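Local structure of protein yesU (Bacillus subtilis, 1OQ1) at residues G102-Y107 with A114-Y119; G140-A145 with S189-V194; Y171-F174 with L179-L182; L40-V45 with A49-W54. The protein is of unknown function but has a galectin-like beta-sandwich fold, akin to concanavalin-type families, many of which bind carbohydrates. All coordinates share one frame; numbering follows the deposited sequence.

Contact 1 (G102-Y107 with A114-Y119); sequences GTYPEY and ALHLSY
Tyr104 reaches His116 through its phenol oxygen, and the pair shows how one polar link can join a loop to the face of the sheet that carries His116. Tyr104 OH lies 3.0 Å from His116 ND1 in a hydrogen bond for which either group could supply the proton. The oxygen sits at the edge of the imidazole, near its plane. The rings meet rim to rim, with centroids 5.9 Å apart and planes almost perpendicular at 88°. Tyr104 can span the distance because its CG is anti to the backbone N (chi1 -153°), which carries the phenol across toward strand 112-122.

The histidine side is the tightly packed half. His116 projects from strand 112-122, an inner strand of the seven-stranded sheet, on the face opposite Leu115 and Leu117; Phe81 lies nearly parallel to its ring, and Met79 touches both it and Tyr104. The tyrosine side is looser. Thr103 and Pro105 are exposed, and a bound acetic acid approaches the Tyr104 side chain to about 3 Å. The turn into the short helix is nevertheless held from within: Glu106 N bonds to Thr103 O at 2.9 Å, while Glu106 OE1 receives Thr103 N at 3.1 Å from above the carboxylate plane.

His116 NE2 is bonded to Ser138 OG, so both ring nitrogens have partners and the imidazole is fixed against rotation. The acetic acid beside this tyrosine-histidine pair, probably from the crystallisation liquor, may mark a small polar pocket; no natural ligand is known.

Contact 2 (G140-A145 with S189-V194); sequences GFHLAA and STYGPV
His142 and Tyr191 form an offset (parallel-displaced) stack that lays the loop 189-194 against strand 142-148, the outermost strand on one side of the seven-stranded sheet. The two ring planes are only 9° from parallel, and their centroids lie 4.3 Å apart. His142 CG lies anti to its carbonyl carbon (chi1 -55°), which lays the imidazole against the phenol. Closest approach is between His142 CG and Tyr191 CD1, at 3.4 Å, where the tyrosine carbon covers the rim of the imidazole face. The displacement brings the histidine methylene over the phenol ring: His142 CB stands 3.5 Å from the Tyr191 ring centroid and only 4° off the ring normal, a well-centred CH-pi contact. Further along, Tyr191 OH comes within 3.8 Å of Leu143 O, which is too long to count as a bond.

Outside this first shell, each ring is backed by its own chain. Gly140 O lies 3.5 Å above the opposite face of the His142 imidazole, the glycine backbone having folded beneath the ring. The loop itself is gripped by Lys137, whose NZ bonds to the carbonyl oxygens of Tyr191 and Pro193, and by Asp187, which bonds to Ser189 N and Thr190 OG1. On the strand, Ala144 and Ala145 form a classic beta bulge facing Leu135. Thr190 CG2 covers the other side of the phenol, 3.8 Å above the centre of the Tyr191 face opposite His142 CB.

Contact 3 (Y171-F174 with L179-L182); sequences YVHF and LPIL
Phe174 and Leu182 pair as antiparallel, hydrogen-bonded neighbours in the hairpin of strands 171-176 and 179-185, and the pairing illustrates how a classic beta bulge works. Phe174 N donates to Leu182 O at 3.0 Å, nearly along the C=O axis. In return, Phe174 O accepts Ile181 N at 2.7 Å in the carbonyl plane and, more weakly, Leu182 N at 3.4 Å. Two consecutive residues therefore face one.

The phenylalanine side chain runs from the bulge into the sandwich core. Its CB lies 4.1 Å from Leu182 CD1. With CG anti to the backbone N (chi1 -179°), the ring then extends toward the other sheet, where Phe174 CG meets Leu117 CD1 of strand 112-122. Phe174 CD2 touches Ile181 CB at 3.8 Å, the two side chains lying side by side. Further out, Phe174 CE2 packs on Leu117 CD2, also at 3.8 Å, while Cys133 flanks both the ring and Ile181.

On the other face of the hairpin, His173 lies beside Pro180, with its NE2 3.8 Å from Pro180 CB. That nitrogen is bonded to Asn2 OD1, which ties the N-terminal Asn2 to this face. The chemistry divides accordingly: one carbonyl serves one amide firmly and the next weakly, the phenylalanine face is hydrocarbon and closes the core, and the other face is mixed, with His173 beside Pro180 and bonded to Asn2.

Contact 4 (L40-V45 with A49-W54); sequences LHLSHV and AHFVFW
Strands 40-44 and 51-54 run roughly antiparallel, at 152°, but their axes come no closer than 9.9 Å, because they belong to different sheets of the sandwich. The chains converge only toward the connecting turn, where the CA atoms of His44 and Ala49 are 5.9 Å apart.

At that narrow end His44 ND1 donates to Ala49 O, 2.8 Å away and nearly straight at 165°. The oxygen lies in the imidazole plane, whereas the nitrogen stands above the carbonyl plane. The same ring leans obliquely on Phe51, with His44 CE1 3.2 Å from Phe51 CE2. Phe51 CG sits between its backbone N and carbonyl carbon (chi1 71°), turning the ring back across the gap, where Leu42 CD1 meets the ring edge at CZ, 3.9 Å away. Deeper in, Leu40 CD2 approaches the edge of Phe53 at CE2, at 4.4 Å, and Trp25 also packs on that ring.

The contact thus grades from polar to apolar. The ND1 bond of His44 is the firm one and the weak NE2 contact with Gln204 OE1 adds to it, so the polar link sits at the turn, beside the apolar packing of Leu42, Phe51, Leu40 and Phe53.

How the contacts relate
From the N terminus, contact 4 closes first, across a three-residue turn by which the chain passes from one sheet of the sandwich to the other. Contact 1 follows, bringing the short helix at 105-108 back over the strand it leads into; Tyr107 touches Val52 and Trp54, so the two neighbour each other. Contact 2 opens next at 140-145 and closes only at 189-194. Contact 3, a hairpin of the eight-stranded sheet, falls wholly within that span, and no contacts cross. Phe141 packs on Tyr104, joining contacts 1 and 2, while Leu115 meets Val172 through the core. Contacts 2 and 3 lie across the chain's centre from contact 4.

Contact 1 (G102-Y107 with A114-Y119)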
loop_
_atom_site.group_PDB
_atom_site.type_symbol
_atom_site.label_atom_id
_atom_site.label_comp_id
_atom_site.label_asym_id
_atom_site.label_seq_id
_atom_site.Cartn_x
_atom_site.Cartn_y
_atom_site.Cartn_z
ATOM N N GLY A 102 -1.846 14.177 2.630
ATOM C CA GLY A 102 -1.111 13.498 1.582
ATOM C C GLY A 102 0.353 13.890 1.500
ATOM O O GLY A 102 1.069 13.430 0.608
ATOM N N THR A 103 0.800 14.742 2.420
ATOM C CA THR A 103 2.198 15.182 2.453
ATOM C C THR A 103 2.964 14.116 3.241
ATOM O O THR A 103 2.722 13.913 4.430
ATOM C CB THR A 103 2.321 16.559 3.132
ATOM O OG1 THR A 103 1.344 17.447 2.570
ATOM C CG2 THR A 103 3.703 17.146 2.896
ATOM N N TYR A 104 3.899 13.453 2.569
ATOM C CA TYR A 104 4.646 12.341 3.157
ATOM C C TYR A 104 5.081 12.405 4.621
ATOM O O TYR A 104 4.842 11.463 5.371
ATOM C CB TYR A 104 5.846 11.987 2.267
ATOM C CG TYR A 104 6.298 10.540 2.385
ATOM C CD1 TYR A 104 5.409 9.535 2.776
ATOM C CD2 TYR A 104 7.596 10.164 2.051
ATOM C CE1 TYR A 104 5.807 8.191 2.828
ATOM C CE2 TYR A 104 8.001 8.824 2.091
ATOM C CZ TYR A 104 7.103 7.846 2.482
ATOM O OH TYR A 104 7.499 6.527 2.521
ATOM N N PRO A 105 5.716 13.508 5.054
ATOM C CA PRO A 105 6.148 13.596 6.451
ATOM C C PRO A 105 5.036 13.400 7.479
ATOM O O PRO A 105 5.302 13.025 8.622
ATOM C CB PRO A 105 6.778 14.985 6.526
ATOM C CG PRO A 105 7.359 15.146 5.155
ATOM C CD PRO A 105 6.223 14.654 4.280
ATOM N N GLU A 106 3.794 13.653 7.075
ATOM C CA GLU A 106 2.659 13.488 7.979
ATOM C C GLU A 106 2.450 12.011 8.277
ATOM O O GLU A 106 1.852 11.648 9.286
ATOM C CB GLU A 106 1.385 14.051 7.348
ATOM C CG GLU A 106 1.511 15.481 6.859
ATOM C CD GLU A 106 0.301 15.926 6.064
ATOM O OE1 GLU A 106 -0.256 15.091 5.320
ATOM O OE2 GLU A 106 -0.084 17.109 6.169
ATOM N N TYR A 107 2.959 11.162 7.389
ATOM C CA TYR A 107 2.810 9.724 7.532
ATOM C C TYR A 107 4.020 9.025 8.138
ATOM O O TYR A 107 3.856 8.097 8.920
ATOM C CB TYR A 107 2.471 9.112 6.171
ATOM C CG TYR A 107 1.224 9.718 5.573
ATOM C CD1 TYR A 107 -0.038 9.168 5.818
ATOM C CD2 TYR A 107 1.295 10.898 4.837
ATOM C CE1 TYR A 107 -1.199 9.789 5.346
ATOM C CE2 TYR A 107 0.153 11.524 4.365
ATOM C CZ TYR A 107 -1.091 10.970 4.625
ATOM O OH TYR A 107 -2.217 11.626 4.184
ATOM N N ALA A 114 2.882 2.839 10.996
ATOM C CA ALA A 114 2.419 2.080 9.848
ATOM C C ALA A 114 3.580 1.512 9.063
ATOM O O ALA A 114 4.697 2.020 9.129
ATOM C CB ALA A 114 1.581 2.971 8.930
ATOM N N LEU A 115 3.301 0.441 8.335
ATOM C CA LEU A 115 4.282 -0.166 7.459
ATOM C C LEU A 115 3.873 0.358 6.085
ATOM O O LEU A 115 2.682 0.515 5.811
ATOM C CB LEU A 115 4.172 -1.694 7.505
ATOM C CG LEU A 115 4.736 -2.335 8.779
ATOM C CD1 LEU A 115 4.273 -3.778 8.907
ATOM C CD2 LEU A 115 6.252 -2.250 8.737
ATOM N N HIS A 116 4.844 0.687 5.239
ATOM C CA HIS A 116 4.517 1.167 3.900
ATOM C C HIS A 116 5.478 0.585 2.881
ATOM O O HIS A 116 6.700 0.654 3.038
ATOM C CB HIS A 116 4.471 2.709 3.808
ATOM C CG HIS A 116 5.438 3.430 4.700
ATOM N ND1 HIS A 116 6.222 4.471 4.246
ATOM C CD2 HIS A 116 5.674 3.334 6.029
ATOM C CE1 HIS A 116 6.894 4.987 5.260
ATOM N NE2 HIS A 116 6.580 4.316 6.353
ATOM N N LEU A 117 4.903 -0.010 1.844
ATOM C CA LEU A 117 5.676 -0.663 0.802
ATOM C C LEU A 117 5.483 0.037 -0.534
ATOM O O LEU A 117 4.382 0.062 -1.081
ATOM C CB LEU A 117 5.242 -2.127 0.706
ATOM C CG LEU A 117 6.226 -3.157 0.139
ATOM C CD1 LEU A 117 5.658 -4.550 0.350
ATOM C CD2 LEU A 117 6.488 -2.893 -1.327
ATOM N N SER A 118 6.564 0.607 -1.051
ATOM C CA SER A 118 6.505 1.308 -2.323
ATOM C C SER A 118 6.867 0.380 -3.470
ATOM O O SER A 118 7.754 -0.470 -3.349
ATOM C CB SER A 118 7.455 2.507 -2.304
ATOM O OG SER A 118 8.754 2.100 -1.915
ATOM N N TYR A 119 6.155 0.539 -4.579
ATOM C CA TYR A 119 6.393 -0.257 -5.775
ATOM C C TYR A 119 6.157 0.649 -6.981
ATOM O O TYR A 119 5.500 1.681 -6.869
ATOM C CB TYR A 119 5.481 -1.490 -5.789
ATOM C CG TYR A 119 4.001 -1.198 -5.742
ATOM C CD1 TYR A 119 3.248 -1.130 -6.915
ATOM C CD2 TYR A 119 3.341 -1.039 -4.523
ATOM C CE1 TYR A 119 1.877 -0.921 -6.879
ATOM C CE2 TYR A 119 1.966 -0.829 -4.473
ATOM C CZ TYR A 119 1.240 -0.775 -5.654
ATOM O OH TYR A 119 -0.122 -0.598 -5.603
#

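Contact 2 (G140-A145 with S189-V194)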
loop_
_atom_site.group_PDB
_atom_site.type_symbol
_atom_site.label_atom_id
_atom_site.label_comp_id
_atom_site.label_asym_id
_atom_site.label_seq_id
_atom_site.Cartn_x
_atom_site.Cartn_y
_atom_site.Cartn_z
ATOM N N GLY A 140 9.174 6.900 11.879
ATOM C CA GLY A 140 10.612 6.724 11.802
ATOM C C GLY A 140 11.218 6.596 10.419
ATOM O O GLY A 140 12.428 6.727 10.283
ATOM N N PHE A 141 10.404 6.322 9.401
ATOM C CA PHE A 141 10.915 6.203 8.035
ATOM C C PHE A 141 12.064 5.185 7.962
ATOM O O PHE A 141 12.999 5.340 7.175
ATOM C CB PHE A 141 11.405 7.580 7.566
ATOM C CG PHE A 141 11.659 7.675 6.087
ATOM C CD1 PHE A 141 10.620 7.513 5.176
ATOM C CD2 PHE A 141 12.937 7.954 5.604
ATOM C CE1 PHE A 141 10.848 7.628 3.804
ATOM C CE2 PHE A 141 13.176 8.070 4.235
ATOM C CZ PHE A 141 12.127 7.907 3.333
ATOM N N HIS A 142 11.980 4.135 8.773
ATOM C CA HIS A 142 13.026 3.119 8.816
ATOM C C HIS A 142 12.986 2.164 7.634
ATOM O O HIS A 142 11.961 1.542 7.363
ATOM C CB HIS A 142 12.912 2.312 10.108
ATOM C CG HIS A 142 12.923 3.150 11.347
ATOM N ND1 HIS A 142 14.017 3.893 11.733
ATOM C CD2 HIS A 142 11.975 3.357 12.290
ATOM C CE1 HIS A 142 13.743 4.522 12.863
ATOM N NE2 HIS A 142 12.510 4.214 13.222
ATOM N N LEU A 143 14.105 2.046 6.927
ATOM C CA LEU A 143 14.166 1.131 5.788
ATOM C C LEU A 143 14.306 -0.285 6.343
ATOM O O LEU A 143 15.292 -0.605 7.010
ATOM C CB LEU A 143 15.360 1.468 4.894
ATOM C CG LEU A 143 15.522 0.611 3.635
ATOM C CD1 LEU A 143 14.310 0.777 2.718
ATOM C CD2 LEU A 143 16.791 1.035 2.915
ATOM N N ALA A 144 13.315 -1.129 6.067
ATOM C CA ALA A 144 13.316 -2.506 6.567
ATOM C C ALA A 144 13.784 -3.549 5.555
ATOM O O ALA A 144 14.488 -4.495 5.909
ATOM C CB ALA A 144 11.919 -2.873 7.073
ATOM N N ALA A 145 13.393 -3.389 4.297
ATOM C CA ALA A 145 13.785 -4.351 3.277
ATOM C C ALA A 145 13.563 -3.776 1.891
ATOM O O ALA A 145 12.929 -2.735 1.732
ATOM C CB ALA A 145 12.972 -5.641 3.438
ATOM N N SER A 189 12.571 -5.114 18.385
ATOM C CA SER A 189 13.482 -4.410 19.277
ATOM C C SER A 189 14.524 -3.601 18.515
ATOM O O SER A 189 15.543 -3.202 19.077
ATOM C CB SER A 189 14.187 -5.404 20.202
ATOM O OG SER A 189 15.036 -6.270 19.469
ATOM N N THR A 190 14.274 -3.366 17.233
ATOM C CA THR A 190 15.197 -2.593 16.412
ATOM C C THR A 190 14.522 -1.274 16.049
ATOM O O THR A 190 15.091 -0.196 16.246
ATOM C CB THR A 190 15.577 -3.365 15.129
ATOM O OG1 THR A 190 16.229 -4.589 15.490
ATOM C CG2 THR A 190 16.514 -2.541 14.259
ATOM N N TYR A 191 13.298 -1.370 15.534
ATOM C CA TYR A 191 12.530 -0.190 15.160
ATOM C C TYR A 191 11.207 -0.148 15.925
ATOM O O TYR A 191 10.147 0.097 15.347
ATOM C CB TYR A 191 12.257 -0.183 13.651
ATOM C CG TYR A 191 13.508 -0.153 12.792
ATOM C CD1 TYR A 191 14.541 0.748 13.057
ATOM C CD2 TYR A 191 13.643 -1.003 11.695
ATOM C CE1 TYR A 191 15.679 0.802 12.246
ATOM C CE2 TYR A 191 14.773 -0.958 10.883
ATOM C CZ TYR A 191 15.786 -0.054 11.163
ATOM O OH TYR A 191 16.901 -0.006 10.356
ATOM N N GLY A 192 11.279 -0.405 17.229
ATOM C CA GLY A 192 10.088 -0.377 18.061
ATOM C C GLY A 192 9.259 -1.644 18.013
ATOM O O GLY A 192 9.556 -2.560 17.247
ATOM N N PRO A 193 8.200 -1.722 18.832
ATOM C CA PRO A 193 7.322 -2.893 18.878
ATOM C C PRO A 193 6.740 -3.254 17.514
ATOM O O PRO A 193 6.549 -2.399 16.652
ATOM C CB PRO A 193 6.239 -2.470 19.864
ATOM C CG PRO A 193 6.979 -1.560 20.798
ATOM C CD PRO A 193 7.802 -0.730 19.847
ATOM N N VAL A 194 6.463 -4.536 17.332
ATOM C CA VAL A 194 5.886 -5.022 16.090
ATOM C C VAL A 194 4.492 -4.415 15.918
ATOM O O VAL A 194 3.721 -4.335 16.883
ATOM C CB VAL A 194 5.775 -6.570 16.117
ATOM C CG1 VAL A 194 4.918 -7.055 14.970
ATOM C CG2 VAL A 194 7.169 -7.198 16.034
#

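Contact 3 (Y171-F174 with L179-L182)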
loop_
_atom_site.group_PDB
_atom_site.type_symbol
_atom_site.label_atom_id
_atom_site.label_comp_id
_atom_site.label_asym_id
_atom_site.label_seq_id
_atom_site.Cartn_x
_atom_site.Cartn_y
_atom_site.Cartn_z
ATOM N N TYR A 171 6.331 -10.782 10.657
ATOM C CA TYR A 171 6.590 -11.204 9.278
ATOM C C TYR A 171 5.833 -10.472 8.167
ATOM O O TYR A 171 4.622 -10.277 8.251
ATOM C CB TYR A 171 6.304 -12.706 9.149
ATOM C CG TYR A 171 6.701 -13.299 7.816
ATOM C CD1 TYR A 171 8.041 -13.371 7.438
ATOM C CD2 TYR A 171 5.740 -13.786 6.931
ATOM C CE1 TYR A 171 8.416 -13.917 6.213
ATOM C CE2 TYR A 171 6.109 -14.336 5.696
ATOM C CZ TYR A 171 7.451 -14.396 5.351
ATOM O OH TYR A 171 7.838 -14.948 4.150
ATOM N N VAL A 172 6.568 -10.080 7.125
ATOM C CA VAL A 172 6.003 -9.416 5.946
ATOM C C VAL A 172 6.607 -10.062 4.697
ATOM O O VAL A 172 7.819 -10.277 4.629
ATOM C CB VAL A 172 6.344 -7.907 5.899
ATOM C CG1 VAL A 172 5.793 -7.285 4.611
ATOM C CG2 VAL A 172 5.755 -7.200 7.117
ATOM N N HIS A 173 5.762 -10.378 3.719
ATOM C CA HIS A 173 6.219 -10.974 2.462
ATOM C C HIS A 173 5.431 -10.334 1.326
ATOM O O HIS A 173 4.226 -10.125 1.443
ATOM C CB HIS A 173 6.000 -12.490 2.470
ATOM C CG HIS A 173 6.519 -13.185 1.247
ATOM N ND1 HIS A 173 5.845 -13.180 0.045
ATOM C CD2 HIS A 173 7.629 -13.935 1.051
ATOM C CE1 HIS A 173 6.513 -13.901 -0.837
ATOM N NE2 HIS A 173 7.600 -14.371 -0.252
ATOM N N PHE A 174 6.119 -10.025 0.234
ATOM C CA PHE A 174 5.501 -9.374 -0.913
ATOM C C PHE A 174 5.861 -10.086 -2.212
ATOM O O PHE A 174 7.024 -10.409 -2.446
ATOM C CB PHE A 174 5.984 -7.916 -0.957
ATOM C CG PHE A 174 5.411 -7.102 -2.082
ATOM C CD1 PHE A 174 4.039 -7.012 -2.274
ATOM C CD2 PHE A 174 6.254 -6.361 -2.907
ATOM C CE1 PHE A 174 3.512 -6.188 -3.272
ATOM C CE2 PHE A 174 5.738 -5.535 -3.909
ATOM C CZ PHE A 174 4.368 -5.448 -4.088
ATOM N N LEU A 179 5.852 -14.069 -7.989
ATOM C CA LEU A 179 7.300 -13.986 -7.806
ATOM C C LEU A 179 7.623 -13.258 -6.510
ATOM O O LEU A 179 7.212 -12.115 -6.318
ATOM C CB LEU A 179 7.942 -13.235 -8.978
ATOM C CG LEU A 179 9.463 -13.036 -8.905
ATOM C CD1 LEU A 179 10.162 -14.377 -9.112
ATOM C CD2 LEU A 179 9.919 -12.027 -9.962
ATOM N N PRO A 180 8.356 -13.911 -5.591
ATOM C CA PRO A 180 8.688 -13.233 -4.333
ATOM C C PRO A 180 9.540 -12.006 -4.644
ATOM O O PRO A 180 10.484 -12.086 -5.429
ATOM C CB PRO A 180 9.472 -14.294 -3.563
ATOM C CG PRO A 180 8.906 -15.585 -4.090
ATOM C CD PRO A 180 8.815 -15.310 -5.571
ATOM N N ILE A 181 9.197 -10.876 -4.032
ATOM C CA ILE A 181 9.915 -9.624 -4.250
ATOM C C ILE A 181 10.795 -9.284 -3.053
ATOM O O ILE A 181 11.969 -8.940 -3.210
ATOM C CB ILE A 181 8.916 -8.468 -4.504
ATOM C CG1 ILE A 181 8.087 -8.773 -5.750
ATOM C CG2 ILE A 181 9.662 -7.136 -4.669
ATOM C CD1 ILE A 181 8.929 -8.961 -7.004
ATOM N N LEU A 182 10.221 -9.366 -1.857
ATOM C CA LEU A 182 10.976 -9.093 -0.641
ATOM C C LEU A 182 10.265 -9.719 0.548
ATOM O O LEU A 182 9.085 -10.053 0.464
ATOM C CB LEU A 182 11.130 -7.576 -0.424
ATOM C CG LEU A 182 9.896 -6.687 -0.209
ATOM C CD1 LEU A 182 9.326 -6.882 1.193
ATOM C CD2 LEU A 182 10.294 -5.232 -0.393
#

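Contact 4 (L40-V45 with A49-W54)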
loop_
_atom_site.group_PDB
_atom_site.type_symbol
_atom_site.label_atom_id
_atom_site.label_comp_id
_atom_site.label_asym_id
_atom_site.label_seq_id
_atom_site.Cartn_x
_atom_site.Cartn_y
_atom_site.Cartn_z
ATOM N N LEU A 40 -11.257 1.166 -10.762
ATOM C CA LEU A 40 -10.770 2.376 -10.106
ATOM C C LEU A 40 -9.548 2.986 -10.784
ATOM O O LEU A 40 -8.479 2.373 -10.837
ATOM C CB LEU A 40 -10.430 2.091 -8.639
ATOM C CG LEU A 40 -9.776 3.247 -7.868
ATOM C CD1 LEU A 40 -10.753 4.404 -7.757
ATOM C CD2 LEU A 40 -9.362 2.784 -6.485
ATOM N N HIS A 41 -9.719 4.197 -11.307
ATOM C CA HIS A 41 -8.627 4.924 -11.941
ATOM C C HIS A 41 -8.220 6.015 -10.959
ATOM O O HIS A 41 -9.058 6.815 -10.541
ATOM C CB HIS A 41 -9.081 5.586 -13.244
ATOM C CG HIS A 41 -9.297 4.629 -14.372
ATOM N ND1 HIS A 41 -8.488 4.599 -15.487
ATOM C CD2 HIS A 41 -10.237 3.674 -14.564
ATOM C CE1 HIS A 41 -8.921 3.668 -16.319
ATOM N NE2 HIS A 41 -9.981 3.093 -15.782
ATOM N N LEU A 42 -6.951 6.034 -10.565
ATOM C CA LEU A 42 -6.471 7.065 -9.651
ATOM C C LEU A 42 -5.457 7.950 -10.369
ATOM O O LEU A 42 -4.479 7.456 -10.937
ATOM C CB LEU A 42 -5.826 6.442 -8.403
ATOM C CG LEU A 42 -6.767 5.759 -7.405
ATOM C CD1 LEU A 42 -5.959 5.238 -6.218
ATOM C CD2 LEU A 42 -7.829 6.744 -6.930
ATOM N N SER A 43 -5.712 9.256 -10.362
ATOM C CA SER A 43 -4.818 10.231 -10.993
ATOM C C SER A 43 -4.663 11.423 -10.053
ATOM O O SER A 43 -5.069 11.349 -8.895
ATOM C CB SER A 43 -5.370 10.684 -12.352
ATOM O OG SER A 43 -6.671 11.221 -12.226
ATOM N N HIS A 44 -4.099 12.523 -10.546
ATOM C CA HIS A 44 -3.867 13.688 -9.694
ATOM C C HIS A 44 -4.378 14.997 -10.293
ATOM O O HIS A 44 -4.370 15.176 -11.510
ATOM C CB HIS A 44 -2.369 13.787 -9.408
ATOM C CG HIS A 44 -1.789 12.538 -8.815
ATOM N ND1 HIS A 44 -1.564 12.390 -7.463
ATOM C CD2 HIS A 44 -1.421 11.366 -9.387
ATOM C CE1 HIS A 44 -1.080 11.182 -7.227
ATOM N NE2 HIS A 44 -0.985 10.540 -8.378
ATOM N N VAL A 45 -4.821 15.911 -9.434
ATOM C CA VAL A 45 -5.335 17.190 -9.911
ATOM C C VAL A 45 -4.205 18.131 -10.335
ATOM O O VAL A 45 -4.423 19.040 -11.135
ATOM C CB VAL A 45 -6.225 17.881 -8.842
ATOM C CG1 VAL A 45 -7.426 16.991 -8.520
ATOM C CG2 VAL A 45 -5.422 18.175 -7.583
ATOM N N ALA A 49 0.428 16.852 -6.593
ATOM C CA ALA A 49 -0.701 16.601 -5.700
ATOM C C ALA A 49 -0.695 15.164 -5.181
ATOM O O ALA A 49 -1.583 14.371 -5.507
ATOM C CB ALA A 49 -2.017 16.888 -6.427
ATOM N N HIS A 50 0.301 14.841 -4.363
ATOM C CA HIS A 50 0.441 13.500 -3.801
ATOM C C HIS A 50 -0.694 13.208 -2.821
ATOM O O HIS A 50 -1.240 14.127 -2.201
ATOM C CB HIS A 50 1.801 13.382 -3.111
ATOM C CG HIS A 50 2.936 13.916 -3.933
ATOM N ND1 HIS A 50 3.065 13.656 -5.278
ATOM C CD2 HIS A 50 3.985 14.706 -3.600
ATOM C CE1 HIS A 50 4.143 14.263 -5.743
ATOM N NE2 HIS A 50 4.720 14.908 -4.744
ATOM N N PHE A 51 -1.048 11.936 -2.665
ATOM C CA PHE A 51 -2.147 11.593 -1.770
ATOM C C PHE A 51 -2.058 10.197 -1.174
ATOM O O PHE A 51 -1.202 9.401 -1.541
ATOM C CB PHE A 51 -3.474 11.694 -2.537
ATOM C CG PHE A 51 -3.671 10.603 -3.573
ATOM C CD1 PHE A 51 -3.968 9.293 -3.190
ATOM C CD2 PHE A 51 -3.550 10.884 -4.928
ATOM C CE1 PHE A 51 -4.141 8.281 -4.144
ATOM C CE2 PHE A 51 -3.720 9.876 -5.891
ATOM C CZ PHE A 51 -4.016 8.573 -5.492
ATOM N N VAL A 52 -2.956 9.933 -0.233
ATOM C CA VAL A 52 -3.099 8.615 0.369
ATOM C C VAL A 52 -4.618 8.446 0.428
ATOM O O VAL A 52 -5.321 9.289 0.985
ATOM C CB VAL A 52 -2.511 8.521 1.785
ATOM C CG1 VAL A 52 -2.685 7.095 2.305
ATOM C CG2 VAL A 52 -1.029 8.890 1.767
ATOM N N PHE A 53 -5.110 7.369 -0.174
ATOM C CA PHE A 53 -6.542 7.069 -0.243
ATOM C C PHE A 53 -6.775 5.852 0.649
ATOM O O PHE A 53 -6.384 4.742 0.302
ATOM C CB PHE A 53 -6.896 6.767 -1.702
ATOM C CG PHE A 53 -8.368 6.636 -1.976
ATOM C CD1 PHE A 53 -9.291 7.493 -1.382
ATOM C CD2 PHE A 53 -8.822 5.690 -2.889
ATOM C CE1 PHE A 53 -10.643 7.409 -1.699
ATOM C CE2 PHE A 53 -10.175 5.599 -3.215
ATOM C CZ PHE A 53 -11.086 6.461 -2.618
ATOM N N TRP A 54 -7.417 6.072 1.794
ATOM C CA TRP A 54 -7.645 5.008 2.770
ATOM C C TRP A 54 -8.955 4.241 2.747
ATOM O O TRP A 54 -10.028 4.814 2.557
ATOM C CB TRP A 54 -7.522 5.553 4.199
ATOM C CG TRP A 54 -6.238 6.204 4.550
ATOM C CD1 TRP A 54 -5.946 7.540 4.485
ATOM C CD2 TRP A 54 -5.066 5.559 5.057
ATOM N NE1 TRP A 54 -4.665 7.764 4.924
ATOM C CE2 TRP A 54 -4.100 6.566 5.282
ATOM C CE3 TRP A 54 -4.737 4.227 5.344
ATOM C CZ2 TRP A 54 -2.823 6.282 5.781
ATOM C CZ3 TRP A 54 -3.464 3.942 5.842
ATOM C CH2 TRP A 54 -2.524 4.969 6.056
#